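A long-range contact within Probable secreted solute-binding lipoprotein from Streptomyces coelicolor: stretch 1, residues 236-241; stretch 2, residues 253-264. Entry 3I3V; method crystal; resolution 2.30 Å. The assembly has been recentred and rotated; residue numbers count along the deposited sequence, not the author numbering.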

ATOM      1  N   GLN C 236      55.588  40.742 -27.626  1.00 42.79           N
ATOM      2  CA  GLN C 236      56.102  39.920 -28.723  1.00 41.34           C
ATOM      3  C   GLN C 236      55.089  38.937 -29.289  1.00 41.27           C
ATOM      4  O   GLN C 236      55.021  38.743 -30.501  1.00 41.06           O
ATOM      5  CB  GLN C 236      57.359  39.163 -28.287  1.00 39.93           C
ATOM      6  CG  GLN C 236      58.584  40.049 -28.177  1.00 38.36           C
ATOM      7  CD  GLN C 236      59.859  39.276 -27.898  1.00 38.51           C
ATOM      8  OE1 GLN C 236      60.931  39.862 -27.772  1.00 39.59           O
ATOM      9  NE2 GLN C 236      59.748  37.961 -27.798  1.00 36.84           N
ATOM     10  N   PHE C 237      54.299  38.318 -28.419  1.00 41.04           N
ATOM     11  CA  PHE C 237      53.302  37.366 -28.884  1.00 40.60           C
ATOM     12  C   PHE C 237      52.070  38.050 -29.496  1.00 41.85           C
ATOM     13  O   PHE C 237      51.547  37.591 -30.510  1.00 41.01           O
ATOM     14  CB  PHE C 237      52.880  36.440 -27.740  1.00 36.37           C
ATOM     15  CG  PHE C 237      52.024  35.288 -28.185  1.00 34.37           C
ATOM     16  CD1 PHE C 237      50.648  35.437 -28.337  1.00 33.95           C
ATOM     17  CD2 PHE C 237      52.598  34.058 -28.474  1.00 32.68           C
ATOM     18  CE1 PHE C 237      49.858  34.374 -28.770  1.00 31.96           C
ATOM     19  CE2 PHE C 237      51.822  32.993 -28.908  1.00 32.47           C
ATOM     20  CZ  PHE C 237      50.445  33.151 -29.055  1.00 31.91           C
ATOM     21  N   ASN C 238      51.622  39.148 -28.888  1.00 42.67           N
ATOM     22  CA  ASN C 238      50.447  39.875 -29.376  1.00 42.91           C
ATOM     23  C   ASN C 238      50.614  40.532 -30.734  1.00 41.83           C
ATOM     24  O   ASN C 238      49.658  40.630 -31.491  1.00 42.18           O
ATOM     25  CB  ASN C 238      50.002  40.911 -28.347  1.00 41.63           C
ATOM     26  CG  ASN C 238      49.359  40.271 -27.150  1.00 41.86           C
ATOM     27  OD1 ASN C 238      49.248  39.044 -27.087  1.00 39.95           O
ATOM     28  ND2 ASN C 238      48.925  41.084 -26.190  1.00 41.85           N
ATOM     29  N   THR C 239      51.823  40.991 -31.036  1.00 42.49           N
ATOM     30  CA  THR C 239      52.101  41.608 -32.328  1.00 43.15           C
ATOM     31  C   THR C 239      52.592  40.511 -33.275  1.00 43.52           C
ATOM     32  O   THR C 239      52.962  40.767 -34.422  1.00 44.32           O
ATOM     33  CB  THR C 239      53.187  42.700 -32.223  1.00 43.59           C
ATOM     34  OG1 THR C 239      54.397  42.127 -31.712  1.00 42.76           O
ATOM     35  CG2 THR C 239      52.722  43.826 -31.302  1.00 42.57           C
ATOM     36  N   GLU C 240      52.598  39.283 -32.769  1.00 42.65           N
ATOM     37  CA  GLU C 240      53.014  38.131 -33.542  1.00 42.98           C
ATOM     38  C   GLU C 240      54.459  38.184 -34.018  1.00 43.03           C
ATOM     39  O   GLU C 240      54.745  37.918 -35.188  1.00 43.65           O
ATOM     40  CB  GLU C 240      52.079  37.934 -34.739  1.00 42.57           C
ATOM     41  CG  GLU C 240      50.645  37.619 -34.353  1.00 43.47           C
ATOM     42  CD  GLU C 240      49.752  37.394 -35.555  1.00 43.27           C
ATOM     43  OE1 GLU C 240      49.631  38.317 -36.383  1.00 45.66           O
ATOM     44  OE2 GLU C 240      49.167  36.298 -35.676  1.00 42.95           O
ATOM     45  N   GLU C 241      55.368  38.536 -33.113  1.00 42.32           N
ATOM     46  CA  GLU C 241      56.790  38.563 -33.438  1.00 41.44           C
ATOM     47  C   GLU C 241      57.396  37.242 -32.948  1.00 38.15           C
ATOM     48  O   GLU C 241      58.470  36.836 -33.385  1.00 36.64           O
ATOM     49  CB  GLU C 241      57.480  39.760 -32.776  1.00 44.78           C
ATOM     50  CG  GLU C 241      57.003  41.109 -33.302  1.00 52.42           C
ATOM     51  CD  GLU C 241      57.177  41.259 -34.815  1.00 55.48           C
ATOM     52  OE1 GLU C 241      58.301  41.030 -35.318  1.00 56.76           O
ATOM     53  OE2 GLU C 241      56.192  41.613 -35.503  1.00 58.25           O
TER
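Stretch 2 253-264: AKVPEKVAGHTE

How does the backbone of stretch 2 lie on stretch 1? Stretch 1 holds the last residues of a helix, ending at Asn238, and the turn that follows: Glu240 leaves helical geometry with positive phi (62°), and a Schellman motif closes the turn, with Glu241 N bonded to Gln236 O at 2.6 Å and Glu240 N to Phe237 O at 3.0 Å. Stretch 2 arrives as a loop, places Pro256 at the N-cap position of a short helix from Glu257, and leaves as a strand at Thr263 and Glu264. The CA atoms of Asn238 and Val255 are the nearest CA pair across the stretches, 6.1 Å apart, and the contact buries 360 Å² in all.

What fills the apolar part? Phe237, with chi1 at t, brings the end of its ring nearer stretch 2. Its CE1 lies 4.2 Å from Val255 CG1, near the ring plane at the edge, and also 4.2 Å from Val259 CG1. Thr263 OG1 meets the ring edge too, 3.9 Å from Phe237 CZ, while that hydroxyl donates to Val259 O at 3.0 Å within its own stretch.

Which contacts pair polar residues with apolar atoms, apart from the hydrogen bond? Asn238 sits against the loop before the helix: its CG is 3.3 Å from Pro256 CD, and its OD1 is 4.1 Å from Val255 CG2. Val259, pointing toward stretch 1, sets CG2 3.4 Å from Asn238 O and CG1 3.9 Å from Glu240 CG, so this one valine touches both Asn238, the last helical residue, and Glu240, two residues on.

Which polar bond joins the stretches? His262 NE2 donates to Glu240 OE2 at 2.7 Å, and the nearly straight N-H...O angle of 172° indicates good alignment. The carboxylate oxygen lies near the imidazole plane, at the ring edge, where an N-H can point directly at it. It is the only hydrogen bond between the two stretches.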

ATOM      1  N   ALA C 253      43.912  35.411 -21.813  1.00 39.62           N
ATOM      2  CA  ALA C 253      42.596  35.989 -22.016  1.00 40.93           C
ATOM      3  C   ALA C 253      42.700  37.374 -22.634  1.00 41.36           C
ATOM      4  O   ALA C 253      41.733  37.875 -23.194  1.00 42.70           O
ATOM      5  CB  ALA C 253      41.853  36.069 -20.701  1.00 41.13           C
ATOM      6  N   LYS C 254      43.872  37.989 -22.538  1.00 43.03           N
ATOM      7  CA  LYS C 254      44.073  39.329 -23.082  1.00 44.05           C
ATOM      8  C   LYS C 254      44.746  39.330 -24.449  1.00 44.37           C
ATOM      9  O   LYS C 254      45.154  40.384 -24.937  1.00 44.33           O
ATOM     10  CB  LYS C 254      44.904  40.188 -22.116  1.00 45.69           C
ATOM     11  CG  LYS C 254      44.313  40.365 -20.699  1.00 46.02           C
ATOM     12  CD  LYS C 254      45.230  41.246 -19.846  1.00 48.05           C
ATOM     13  CE  LYS C 254      44.977  41.112 -18.340  1.00 49.47           C
ATOM     14  NZ  LYS C 254      43.701  41.727 -17.891  1.00 52.01           N
ATOM     15  N   VAL C 255      44.869  38.151 -25.058  1.00 44.77           N
ATOM     16  CA  VAL C 255      45.481  38.025 -26.381  1.00 44.42           C
ATOM     17  C   VAL C 255      44.503  38.573 -27.420  1.00 44.87           C
ATOM     18  O   VAL C 255      43.363  38.116 -27.508  1.00 44.17           O
ATOM     19  CB  VAL C 255      45.797  36.535 -26.725  1.00 45.11           C
ATOM     20  CG1 VAL C 255      46.259  36.413 -28.165  1.00 44.90           C
ATOM     21  CG2 VAL C 255      46.880  35.995 -25.802  1.00 43.35           C
ATOM     22  N   PRO C 256      44.933  39.572 -28.210  1.00 46.25           N
ATOM     23  CA  PRO C 256      44.088  40.177 -29.242  1.00 47.24           C
ATOM     24  C   PRO C 256      43.326  39.127 -30.038  1.00 48.16           C
ATOM     25  O   PRO C 256      43.920  38.245 -30.652  1.00 46.77           O
ATOM     26  CB  PRO C 256      45.092  40.942 -30.086  1.00 47.23           C
ATOM     27  CG  PRO C 256      46.034  41.446 -29.044  1.00 47.16           C
ATOM     28  CD  PRO C 256      46.253  40.224 -28.180  1.00 46.18           C
ATOM     29  N   GLU C 257      42.003  39.235 -30.013  1.00 50.71           N
ATOM     30  CA  GLU C 257      41.117  38.300 -30.700  1.00 53.49           C
ATOM     31  C   GLU C 257      41.548  37.890 -32.113  1.00 54.20           C
ATOM     32  O   GLU C 257      41.366  36.734 -32.509  1.00 54.30           O
ATOM     33  CB  GLU C 257      39.700  38.877 -30.719  1.00 56.00           C
ATOM     34  CG  GLU C 257      39.049  38.949 -32.084  1.00 59.87           C
ATOM     35  CD  GLU C 257      37.572  39.244 -31.981  1.00 62.69           C
ATOM     36  OE1 GLU C 257      37.207  40.336 -31.490  1.00 65.28           O
ATOM     37  OE2 GLU C 257      36.772  38.376 -32.383  1.00 64.62           O
ATOM     38  N   LYS C 258      42.100  38.829 -32.876  1.00 53.14           N
ATOM     39  CA  LYS C 258      42.561  38.520 -34.228  1.00 53.18           C
ATOM     40  C   LYS C 258      43.642  37.440 -34.138  1.00 51.37           C
ATOM     41  O   LYS C 258      43.637  36.472 -34.900  1.00 52.45           O
ATOM     42  CB  LYS C 258      43.136  39.772 -34.892  1.00 55.09           C
ATOM     43  CG  LYS C 258      42.139  40.904 -35.044  1.00 58.77           C
ATOM     44  CD  LYS C 258      41.115  40.610 -36.133  1.00 62.12           C
ATOM     45  CE  LYS C 258      41.722  40.721 -37.533  1.00 63.01           C
ATOM     46  NZ  LYS C 258      42.864  39.784 -37.756  1.00 62.64           N
ATOM     47  N   VAL C 259      44.565  37.622 -33.194  1.00 48.66           N
ATOM     48  CA  VAL C 259      45.661  36.687 -32.967  1.00 45.04           C
ATOM     49  C   VAL C 259      45.157  35.396 -32.329  1.00 44.02           C
ATOM     50  O   VAL C 259      45.550  34.305 -32.736  1.00 43.66           O
ATOM     51  CB  VAL C 259      46.721  37.297 -32.028  1.00 44.29           C
ATOM     52  CG1 VAL C 259      47.884  36.331 -31.861  1.00 43.17           C
ATOM     53  CG2 VAL C 259      47.192  38.633 -32.570  1.00 42.52           C
ATOM     54  N   ALA C 260      44.292  35.528 -31.326  1.00 42.10           N
ATOM     55  CA  ALA C 260      43.725  34.378 -30.623  1.00 40.72           C
ATOM     56  C   ALA C 260      42.950  33.461 -31.561  1.00 40.98           C
ATOM     57  O   ALA C 260      42.876  32.252 -31.337  1.00 41.04           O
ATOM     58  CB  ALA C 260      42.809  34.854 -29.497  1.00 40.82           C
ATOM     59  N   GLY C 261      42.361  34.042 -32.604  1.00 40.85           N
ATOM     60  CA  GLY C 261      41.598  33.251 -33.555  1.00 41.10           C
ATOM     61  C   GLY C 261      42.355  32.039 -34.069  1.00 41.22           C
ATOM     62  O   GLY C 261      41.796  30.941 -34.160  1.00 43.62           O
ATOM     63  N   HIS C 262      43.626  32.237 -34.408  1.00 38.63           N
ATOM     64  CA  HIS C 262      44.463  31.151 -34.903  1.00 37.63           C
ATOM     65  C   HIS C 262      45.563  30.742 -33.920  1.00 37.18           C
ATOM     66  O   HIS C 262      46.709  30.515 -34.310  1.00 37.01           O
ATOM     67  CB  HIS C 262      45.074  31.513 -36.272  1.00 37.58           C
ATOM     68  CG  HIS C 262      45.767  32.843 -36.315  1.00 36.48           C
ATOM     69  ND1 HIS C 262      45.283  33.907 -37.042  1.00 38.33           N
ATOM     70  CD2 HIS C 262      46.936  33.262 -35.774  1.00 39.03           C
ATOM     71  CE1 HIS C 262      46.126  34.923 -36.953  1.00 38.92           C
ATOM     72  NE2 HIS C 262      47.138  34.557 -36.191  1.00 38.97           N
ATOM     73  N   THR C 263      45.203  30.658 -32.640  1.00 35.65           N
ATOM     74  CA  THR C 263      46.133  30.244 -31.594  1.00 33.97           C
ATOM     75  C   THR C 263      45.595  28.969 -30.950  1.00 33.35           C
ATOM     76  O   THR C 263      44.392  28.805 -30.762  1.00 32.66           O
ATOM     77  CB  THR C 263      46.326  31.356 -30.508  1.00 34.07           C
ATOM     78  OG1 THR C 263      47.128  32.414 -31.042  1.00 31.69           O
ATOM     79  CG2 THR C 263      47.033  30.801 -29.270  1.00 32.44           C
ATOM     80  N   GLU C 264      46.498  28.054 -30.629  1.00 34.79           N
ATOM     81  CA  GLU C 264      46.126  26.794 -30.009  1.00 37.09           C
ATOM     82  C   GLU C 264      46.912  26.574 -28.722  1.00 36.71           C
ATOM     83  O   GLU C 264      48.092  26.902 -28.651  1.00 38.12           O
ATOM     84  CB  GLU C 264      46.394  25.644 -30.973  1.00 38.82           C
ATOM     85  CG  GLU C 264      45.357  25.503 -32.070  1.00 43.05           C
ATOM     86  CD  GLU C 264      45.691  24.386 -33.035  1.00 43.77           C
ATOM     87  OE1 GLU C 264      46.172  23.323 -32.579  1.00 43.80           O
ATOM     88  OE2 GLU C 264      45.464  24.567 -34.248  1.00 47.77           O
TER